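Side-chain contacts in GCN5-related N-acetyltransferase (Sphaerobacter thermophilus, PDB 3TT2), which probably transfers an acyl group, as GCN5-related N-acetyltransferases do from acetyl-CoA: residues D42-A45 against E46-L49; E109-I112 against Q113-H117. All coordinates share one frame; numbering follows the deposited sequence.

Contact 1 (D42-A45 against E46-L49); sequences DASA and EEVL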
ATOM      1  N   ASP A  42      13.340  10.715   0.758  1.00150.05           N
ATOM      2  CA  ASP A  42      12.091  11.427   0.548  1.00151.24           C
ATOM      3  C   ASP A  42      11.475  11.827   1.887  1.00146.41           C
ATOM      4  O   ASP A  42      10.901  12.903   2.011  1.00148.72           O
ATOM      5  CB  ASP A  42      11.116  10.524  -0.208  1.00150.70           C
ATOM      6  CG  ASP A  42       9.873  11.252  -0.666  1.00154.22           C
ATOM      7  OD1 ASP A  42       9.729  12.461  -0.386  1.00157.80           O
ATOM      8  OD2 ASP A  42       9.028  10.599  -1.309  1.00152.78           O
ATOM      9  N   ALA A  43      11.639  10.964   2.888  1.00136.70           N
ATOM     10  CA  ALA A  43      10.856  11.012   4.125  1.00126.56           C
ATOM     11  C   ALA A  43      10.828  12.367   4.831  1.00133.54           C
ATOM     12  O   ALA A  43      11.853  13.036   4.966  1.00139.04           O
ATOM     13  CB  ALA A  43      11.326   9.941   5.078  1.00116.16           C
ATOM     14  N   SER A  44       9.634  12.762   5.269  1.00130.62           N
ATOM     15  CA  SER A  44       9.437  14.006   6.010  1.00125.56           C
ATOM     16  C   SER A  44       8.533  13.744   7.211  1.00120.47           C
ATOM     17  O   SER A  44       7.737  12.806   7.202  1.00116.31           O
ATOM     18  CB  SER A  44       8.809  15.076   5.113  1.00122.20           C
ATOM     19  OG  SER A  44       7.482  14.735   4.749  1.00117.33           O
ATOM     20  N   ALA A  45       8.661  14.569   8.244  1.00121.89           N
ATOM     21  CA  ALA A  45       7.801  14.465   9.414  1.00121.16           C
ATOM     22  C   ALA A  45       6.354  14.686   9.007  1.00120.86           C
ATOM     23  O   ALA A  45       5.438  14.135   9.610  1.00117.33           O
ATOM     24  CB  ALA A  45       8.206  15.472  10.461  1.00127.26           C
ATOM     25  N   GLU A  46       6.164  15.495   7.974  1.00120.27           N
ATOM     26  CA  GLU A  46       4.851  15.748   7.415  1.00118.85           C
ATOM     27  C   GLU A  46       4.145  14.460   6.993  1.00123.24           C
ATOM     28  O   GLU A  46       2.956  14.280   7.265  1.00126.04           O
ATOM     29  CB  GLU A  46       4.997  16.655   6.214  1.00123.83           C
ATOM     30  CG  GLU A  46       3.694  17.098   5.632  1.00131.93           C
ATOM     31  CD  GLU A  46       3.887  18.080   4.499  1.00142.38           C
ATOM     32  OE1 GLU A  46       4.681  19.039   4.660  1.00147.65           O
ATOM     33  OE2 GLU A  46       3.251  17.883   3.444  1.00143.81           O
ATOM     34  N   GLU A  47       4.874  13.569   6.322  1.00121.96           N
ATOM     35  CA  GLU A  47       4.316  12.280   5.911  1.00115.94           C
ATOM     36  C   GLU A  47       3.971  11.414   7.115  1.00116.55           C
ATOM     37  O   GLU A  47       2.901  10.815   7.166  1.00116.71           O
ATOM     38  CB  GLU A  47       5.279  11.520   4.994  1.00114.51           C
ATOM     39  CG  GLU A  47       5.157  11.891   3.528  1.00121.23           C
ATOM     40  CD  GLU A  47       6.075  11.077   2.635  1.00122.07           C
ATOM     41  OE1 GLU A  47       6.752  11.676   1.766  1.00123.11           O
ATOM     42  OE2 GLU A  47       6.109   9.837   2.796  1.00118.26           O
ATOM     43  N   VAL A  48       4.894  11.353   8.074  1.00114.94           N
ATOM     44  CA  VAL A  48       4.705  10.589   9.304  1.00102.21           C
ATOM     45  C   VAL A  48       3.400  10.990   9.980  1.00105.01           C
ATOM     46  O   VAL A  48       2.554  10.143  10.259  1.00107.39           O
ATOM     47  CB  VAL A  48       5.908  10.772  10.263  1.00 93.45           C
ATOM     48  CG1 VAL A  48       5.564  10.359  11.675  1.00 85.43           C
ATOM     49  CG2 VAL A  48       7.105   9.985   9.770  1.00 91.84           C
ATOM     50  N   LEU A  49       3.233  12.289  10.201  1.00108.57           N
ATOM     51  CA  LEU A  49       2.023  12.849  10.797  1.00110.09           C
ATOM     52  C   LEU A  49       0.759  12.473  10.054  1.00110.70           C
ATOM     53  O   LEU A  49      -0.306  12.356  10.658  1.00108.40           O
ATOM     54  CB  LEU A  49       2.113  14.362  10.793  1.00114.69           C
ATOM     55  CG  LEU A  49       3.250  14.925  11.622  1.00116.32           C
ATOM     56  CD1 LEU A  49       3.552  16.322  11.122  1.00125.41           C
ATOM     57  CD2 LEU A  49       2.874  14.913  13.097  1.00112.26           C
TER

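Contact 2 (E109-I112 against Q113-H117); sequences EEWI and QDRMH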
ATOM      1  N   GLU A 109       4.733  -9.646  16.506  1.00 70.88           N
ATOM      2  CA  GLU A 109       4.190 -10.980  16.737  1.00 71.64           C
ATOM      3  C   GLU A 109       3.421 -11.017  18.047  1.00 73.84           C
ATOM      4  O   GLU A 109       2.325 -11.556  18.118  1.00 80.20           O
ATOM      5  CB  GLU A 109       5.302 -12.033  16.766  1.00 75.36           C
ATOM      6  CG  GLU A 109       5.999 -12.244  15.437  1.00 76.18           C
ATOM      7  CD  GLU A 109       6.886 -13.472  15.431  1.00 83.20           C
ATOM      8  OE1 GLU A 109       7.075 -14.074  16.506  1.00 87.94           O
ATOM      9  OE2 GLU A 109       7.387 -13.849  14.353  1.00 86.12           O
ATOM     10  N   GLU A 110       3.997 -10.433  19.086  1.00 72.70           N
ATOM     11  CA  GLU A 110       3.325 -10.412  20.365  1.00 79.67           C
ATOM     12  C   GLU A 110       2.110  -9.499  20.276  1.00 75.27           C
ATOM     13  O   GLU A 110       1.169  -9.657  21.034  1.00 71.60           O
ATOM     14  CB  GLU A 110       4.270  -9.983  21.495  1.00 92.17           C
ATOM     15  CG  GLU A 110       4.423  -8.474  21.644  1.00107.57           C
ATOM     16  CD  GLU A 110       4.689  -8.033  23.084  1.00119.43           C
ATOM     17  OE1 GLU A 110       4.788  -8.910  23.975  1.00123.80           O
ATOM     18  OE2 GLU A 110       4.791  -6.806  23.319  1.00116.35           O
ATOM     19  N   TRP A 111       2.120  -8.550  19.342  1.00 74.59           N
ATOM     20  CA  TRP A 111       0.994  -7.633  19.214  1.00 68.55           C
ATOM     21  C   TRP A 111      -0.268  -8.411  18.884  1.00 68.16           C
ATOM     22  O   TRP A 111      -1.270  -8.297  19.591  1.00 70.45           O
ATOM     23  CB  TRP A 111       1.240  -6.566  18.147  1.00 60.09           C
ATOM     24  CG  TRP A 111       0.195  -5.471  18.143  1.00 64.59           C
ATOM     25  CD1 TRP A 111       0.281  -4.262  18.763  1.00 65.32           C
ATOM     26  CD2 TRP A 111      -1.087  -5.488  17.489  1.00 73.15           C
ATOM     27  NE1 TRP A 111      -0.857  -3.526  18.539  1.00 67.87           N
ATOM     28  CE2 TRP A 111      -1.715  -4.257  17.764  1.00 70.45           C
ATOM     29  CE3 TRP A 111      -1.770  -6.430  16.703  1.00 75.24           C
ATOM     30  CZ2 TRP A 111      -2.987  -3.942  17.289  1.00 71.61           C
ATOM     31  CZ3 TRP A 111      -3.042  -6.113  16.228  1.00 71.37           C
ATOM     32  CH2 TRP A 111      -3.633  -4.880  16.522  1.00 69.70           C
ATOM     33  N   ILE A 112      -0.218  -9.199  17.810  1.00 59.09           N
ATOM     34  CA  ILE A 112      -1.377  -9.988  17.395  1.00 57.51           C
ATOM     35  C   ILE A 112      -1.710 -11.124  18.369  1.00 59.89           C
ATOM     36  O   ILE A 112      -2.867 -11.419  18.589  1.00 62.49           O
ATOM     37  CB  ILE A 112      -1.245 -10.555  15.963  1.00 56.98           C
ATOM     38  CG1 ILE A 112      -2.580 -11.157  15.527  1.00 55.86           C
ATOM     39  CG2 ILE A 112      -0.169 -11.621  15.889  1.00 59.65           C
ATOM     40  CD1 ILE A 112      -3.760 -10.227  15.726  1.00 57.40           C
ATOM     41  N   GLN A 113      -0.701 -11.741  18.962  1.00 55.38           N
ATOM     42  CA  GLN A 113      -0.926 -12.810  19.909  1.00 61.77           C
ATOM     43  C   GLN A 113      -1.735 -12.370  21.131  1.00 69.20           C
ATOM     44  O   GLN A 113      -2.568 -13.125  21.650  1.00 77.65           O
ATOM     45  CB  GLN A 113       0.409 -13.365  20.359  1.00 66.06           C
ATOM     46  CG  GLN A 113       1.092 -14.193  19.298  1.00 71.29           C
ATOM     47  CD  GLN A 113       2.454 -14.649  19.747  1.00 80.17           C
ATOM     48  OE1 GLN A 113       3.138 -13.944  20.500  1.00 80.75           O
ATOM     49  NE2 GLN A 113       2.851 -15.844  19.318  1.00 80.04           N
ATOM     50  N   ASP A 114      -1.491 -11.149  21.582  1.00 59.24           N
ATOM     51  CA  ASP A 114      -2.170 -10.590  22.742  1.00 69.69           C
ATOM     52  C   ASP A 114      -3.612 -10.235  22.443  1.00 69.58           C
ATOM     53  O   ASP A 114      -4.425 -10.113  23.366  1.00 65.83           O
ATOM     54  CB  ASP A 114      -1.464  -9.306  23.207  1.00 67.44           C
ATOM     55  CG  ASP A 114      -0.126  -9.575  23.849  1.00 77.00           C
ATOM     56  OD1 ASP A 114       0.207 -10.760  23.986  1.00 82.89           O
ATOM     57  OD2 ASP A 114       0.588  -8.621  24.231  1.00 80.16           O
ATOM     58  N   ARG A 115      -3.883  -9.939  21.175  1.00 58.26           N
ATOM     59  CA  ARG A 115      -5.225  -9.605  20.684  1.00 81.99           C
ATOM     60  C   ARG A 115      -5.992 -10.747  19.968  1.00 72.11           C
ATOM     61  O   ARG A 115      -7.116 -10.574  19.493  1.00 74.23           O
ATOM     62  CB  ARG A 115      -5.149  -8.326  19.842  1.00 56.05           C
ATOM     63  CG  ARG A 115      -4.756  -7.114  20.687  1.00 56.80           C
ATOM     64  CD  ARG A 115      -4.445  -5.895  19.842  1.00 75.95           C
ATOM     65  NE  ARG A 115      -3.851  -4.810  20.627  1.00 72.32           N
ATOM     66  CZ  ARG A 115      -2.603  -4.801  21.089  1.00 65.28           C
ATOM     67  NH1 ARG A 115      -1.793  -5.826  20.874  1.00 71.42           N
ATOM     68  NH2 ARG A 115      -2.162  -3.767  21.780  1.00 64.87           N
HETATM   69  N   MSE A 116      -5.364 -11.911  19.913  1.00 73.45           N
HETATM   70  CA  MSE A 116      -5.720 -12.987  18.997  1.00 70.35           C
HETATM   71  C   MSE A 116      -7.105 -13.574  19.238  1.00 69.51           C
HETATM   72  O   MSE A 116      -7.696 -14.161  18.337  1.00 69.26           O
HETATM   73  CB  MSE A 116      -4.659 -14.080  19.124  1.00 74.82           C
HETATM   74  CG  MSE A 116      -4.579 -15.025  17.967  1.00 79.38           C
HETATM   75 SE   MSE A 116      -3.015 -16.170  18.100  0.68 68.19          SE
HETATM   76  CE  MSE A 116      -3.164 -16.844  19.921  1.00 65.85           C
ATOM     77  N   HIS A 117      -7.617 -13.413  20.453  1.00 67.61           N
ATOM     78  CA  HIS A 117      -8.903 -13.980  20.850  1.00 73.17           C
ATOM     79  C   HIS A 117     -10.092 -13.307  20.165  1.00 72.69           C
ATOM     80  O   HIS A 117     -11.213 -13.829  20.188  1.00 81.45           O
ATOM     81  CB  HIS A 117      -9.066 -13.914  22.375  1.00 80.20           C
ATOM     82  CG  HIS A 117      -8.810 -12.554  22.948  1.00 79.78           C
ATOM     83  ND1 HIS A 117      -7.594 -11.916  22.836  1.00 75.71           N
ATOM     84  CD2 HIS A 117      -9.617 -11.705  23.627  1.00 82.85           C
ATOM     85  CE1 HIS A 117      -7.662 -10.731  23.417  1.00 76.60           C
ATOM     86  NE2 HIS A 117      -8.879 -10.578  23.904  1.00 83.69           N
TER

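Contact 1 (D42-A45 against E46-L49)
Ser44 meets Glu47 through a first torsion of 67°, which tucks OG between its own backbone N and carbonyl carbon and turns the hydroxyl back over the first turn of the helix; Glu47, with CG beside its backbone N and the chain stretched out beyond, runs back past that hydroxyl toward Asp42. OG accepts the backbone N-H of Glu47 at 3.3 Å between Ser44 OG and Glu47 N, bent to 153°. The same N-H also leans weakly on the carbonyl oxygen of Ser44. This is a serine N-cap: Ser44 stands just before helix 45-51, whose first-turn amides have no helical carbonyl a full turn back, and OG stands in for it at Glu47 N. With an alanine in place of this serine the OG acceptor is gone, and the Glu47 amide is likely to keep only its weak, bent bond to the Ser44 carbonyl. The regular helical pattern starts weakly with Val48 N on Ser44 O and is first strong at the next step, Leu49 N lying 2.9 Å from Ala45 O in an almost straight bond. At the outer end the side chains of Asp42 and Glu47 cross at about a right angle, their carboxylate planes 79° apart; OD1 of Asp42 is 3.8 Å from OE1 of Glu47, a like-charge pair that is likely to be mildly unfavourable. Behind the cap, Ala43 N bonds to Gln34 OE1 of helix 23-36.

Contact 2 (E109-I112 against Q113-H117)
Arg115 lays its guanidinium flat over one face of the Trp111 indole, one helical turn back, with the two planes only 6° apart. CZ of Arg115 sits 3.3 Å from NE1 of Trp111 and over the five-membered ring, a cation-pi contact, while CD of Arg115 makes a CH-pi contact above the six-membered ring. The arginine chain is extended from CG to NE, which carries CD over the six-membered ring and CZ over the five-membered one, and the indole reaches it because its CG stands anti to the backbone N (chi1 -171°). NH1 then turns back to the helix and donates to the carbonyl oxygen of Trp111, 2.8 Å from NH1 to O, with that oxygen in the guanidinium plane. Stack and hydrogen bond together fix the rotation of the guanidinium. Trp111 itself is buried: its NE1 donates to Gln59 O, and the ring packs on Val77 and Asn79 of strand 71-80. Ile112, also buried, faces Val125 and Val127 of strand 125-132, and Met116, modelled as selenomethionine, reaches Val125 too.

The other side of the helix is looser and exposed. Gln113 and Asp114 bond through their backbone N-H groups to the carbonyls of Glu109 and Glu110, while the carboxylates of Glu110 and Asp114 lie 4.2 Å apart from OE1 to OD2, like charges beside solvent. The arrangement is that of an amphipathic helix near its C-terminal end, here helix 100-115 of the beta-alpha-beta unit in a GNAT fold, linking strands 84-91 and 125-132.

Overall arrangement
From the N terminus the chain runs through strand 14-16 and helix 23-36, then a loop in which contact 1 caps the start of helix 45-51. It continues through helix 57-60 and strands 61-65, 71-80 and 84-91 into helix 100-115, where contact 2 lies at the C-terminal end, ahead of strand 125-132. Both are local, in series along the chain, and neither nests in nor crosses the other. The centres of contact 1 and contact 2 are about 28 Å apart, and the nearest atoms of contact 1 and contact 2 about 16 Å apart. Contact 1 joins the loop to a helix beside helix 23-36; contact 2 seats its helix on strands 71-80 and 125-132. All four segments belong to the N-terminal N-acetyltransferase region.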